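Local coordinates for protein transcriptional regulator, TetR family (Thermus thermophilus, PDB 3VPR) that probably binds operator DNA through an N-terminal helix-turn-helix as a dimeric TetR-family repressor of transcription, at residues L62-E67 with R121-N125. Numbering follows the deposited sequence.
Sequences LVAAGE and RHEEN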
loop_
_atom_site.group_PDB
_atom_site.type_symbol
_atom_site.label_atom_id
_atom_site.label_comp_id
_atom_site.label_asym_id
_atom_site.label_seq_id
_atom_site.Cartn_x
_atom_site.Cartn_y
_atom_site.Cartn_z
ATOM N N LEU A 62 -10.149 8.891 11.263
ATOM C CA LEU A 62 -8.695 8.883 11.159
ATOM C C LEU A 62 -8.149 10.296 11.345
ATOM O O LEU A 62 -7.230 10.519 12.122
ATOM C CB LEU A 62 -8.272 8.313 9.798
ATOM C CG LEU A 62 -6.794 7.998 9.594
ATOM C CD1 LEU A 62 -6.317 7.096 10.725
ATOM C CD2 LEU A 62 -6.583 7.324 8.249
ATOM N N VAL A 63 -8.724 11.257 10.634
ATOM C CA VAL A 63 -8.286 12.644 10.734
ATOM C C VAL A 63 -8.346 13.137 12.181
ATOM O O VAL A 63 -7.430 13.815 12.665
ATOM C CB VAL A 63 -9.156 13.566 9.867
ATOM C CG1 VAL A 63 -8.902 15.022 10.222
ATOM C CG2 VAL A 63 -8.847 13.333 8.403
ATOM N N ALA A 64 -9.426 12.808 12.871
ATOM C CA ALA A 64 -9.557 13.241 14.256
ATOM C C ALA A 64 -8.410 12.647 15.062
ATOM O O ALA A 64 -7.808 13.325 15.898
ATOM C CB ALA A 64 -10.902 12.789 14.828
ATOM N N ALA A 65 -8.109 11.379 14.791
ATOM C CA ALA A 65 -7.044 10.664 15.487
ATOM C C ALA A 65 -5.709 11.397 15.417
ATOM O O ALA A 65 -4.993 11.484 16.411
ATOM C CB ALA A 65 -6.903 9.268 14.913
ATOM N N GLY A 66 -5.388 11.929 14.244
ATOM C CA GLY A 66 -4.139 12.645 14.066
ATOM C C GLY A 66 -4.137 14.060 14.618
ATOM O O GLY A 66 -3.076 14.647 14.843
ATOM N N GLU A 67 -5.319 14.627 14.827
ATOM C CA GLU A 67 -5.400 15.977 15.365
ATOM C C GLU A 67 -5.022 15.962 16.837
ATOM O O GLU A 67 -4.508 16.941 17.360
ATOM C CB GLU A 67 -6.808 16.547 15.182
ATOM C CG GLU A 67 -7.176 16.776 13.726
ATOM C CD GLU A 67 -8.607 17.243 13.537
ATOM O OE1 GLU A 67 -9.516 16.674 14.187
ATOM O OE2 GLU A 67 -8.817 18.166 12.725
ATOM N N ARG A 121 -5.667 16.061 4.260
ATOM C CA ARG A 121 -5.655 16.770 5.542
ATOM C C ARG A 121 -4.861 15.995 6.583
ATOM O O ARG A 121 -4.106 16.571 7.378
ATOM C CB ARG A 121 -7.092 16.980 6.029
ATOM C CG ARG A 121 -7.257 17.836 7.279
ATOM C CD ARG A 121 -8.753 18.127 7.496
ATOM N NE ARG A 121 -9.028 18.956 8.669
ATOM C CZ ARG A 121 -8.670 20.232 8.792
ATOM N NH1 ARG A 121 -8.018 20.846 7.813
ATOM N NH2 ARG A 121 -8.963 20.894 9.903
ATOM N N HIS A 122 -5.040 14.679 6.575
ATOM C CA HIS A 122 -4.345 13.800 7.502
ATOM C C HIS A 122 -2.831 13.849 7.237
ATOM O O HIS A 122 -2.029 13.918 8.168
ATOM C CB HIS A 122 -4.862 12.368 7.328
ATOM C CG HIS A 122 -4.422 11.427 8.405
ATOM N ND1 HIS A 122 -4.688 11.647 9.741
ATOM C CD2 HIS A 122 -3.783 10.233 8.340
ATOM C CE1 HIS A 122 -4.236 10.628 10.451
ATOM N NE2 HIS A 122 -3.684 9.755 9.625
ATOM N N GLU A 123 -2.455 13.809 5.961
ATOM C CA GLU A 123 -1.051 13.846 5.567
ATOM C C GLU A 123 -0.445 15.197 5.943
ATOM O O GLU A 123 0.717 15.285 6.350
ATOM C CB GLU A 123 -0.927 13.590 4.056
ATOM C CG GLU A 123 0.478 13.771 3.498
ATOM C CD GLU A 123 0.715 12.958 2.237
ATOM O OE1 GLU A 123 -0.227 12.800 1.431
ATOM O OE2 GLU A 123 1.850 12.479 2.042
ATOM N N GLU A 124 -1.246 16.251 5.823
ATOM C CA GLU A 124 -0.790 17.598 6.167
ATOM C C GLU A 124 -0.579 17.755 7.679
ATOM O O GLU A 124 0.322 18.473 8.108
ATOM C CB GLU A 124 -1.785 18.642 5.650
ATOM C CG GLU A 124 -1.360 20.084 5.904
ATOM C CD GLU A 124 0.060 20.374 5.433
ATOM O OE1 GLU A 124 0.362 20.117 4.242
ATOM O OE2 GLU A 124 0.872 20.862 6.257
ATOM N N ASN A 125 -1.392 17.081 8.490
ATOM C CA ASN A 125 -1.216 17.171 9.941
ATOM C C ASN A 125 0.076 16.457 10.341
ATOM O O ASN A 125 0.775 16.875 11.277
ATOM C CB ASN A 125 -2.393 16.538 10.689
ATOM C CG ASN A 125 -3.652 17.387 10.633
ATOM O OD1 ASN A 125 -3.578 18.614 10.643
ATOM N ND2 ASN A 125 -4.819 16.737 10.589
HETATM O O HOH W 1 -4.984 14.115 11.327
#
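The imidazole of His-122 lies beneath the branch point of Leu-62, whose CG sits 3.8 Å from the ring centroid and only 21° off the ring normal, a CH-pi contact displaced toward the NE2 side of the ring. With its CG anti to the backbone N (chi1 -169°), His-122 reaches across to the neighbouring helix, where its ring meets Gly-66 CA at the edge, near the ring plane; a beta-carbon on Gly-66 would clash with His-122 CE1. Next to this, the methyls of Val-63 divide the work: CG2 packs on His-122 CB, while CG1 rests at 4.1 Å against CD of the extended Arg-121 chain. The two helices, 47-70 and 109-135, run nearly parallel here, their local axes 13° apart and 9.3 Å from each other.

No direct hydrogen bond joins the segments; one water does. It donates to Val-63 O at 2.8 Å, accepts from Asn-125 ND2 at 2.7 Å, and pairs with His-122 ND1 at 2.9 Å. The other ring nitrogen, NE2, is hydrogen-bonded to His-86 of helix 75-92, and Phe-82 of that helix stacks on the ring, so the histidine joins helices 47-70, 75-92 and 109-135; in TetR-type repressors the first of these connects the DNA-binding part to the helical core. A leucine in place of His-122 would probably leave both the water and His-86 without their shared ring partner. Farther out, Glu-67 OE2 and Arg-121 NH2 form a long salt bridge of 3.9 Å, with carboxylate and guanidinium planes steeply inclined, while Glu-67 CG passes beside the Asn-125 amide. The contact thus grades from a ring-centred interior through a water-bridged layer to a long, probably weak ion pair toward the more exposed side.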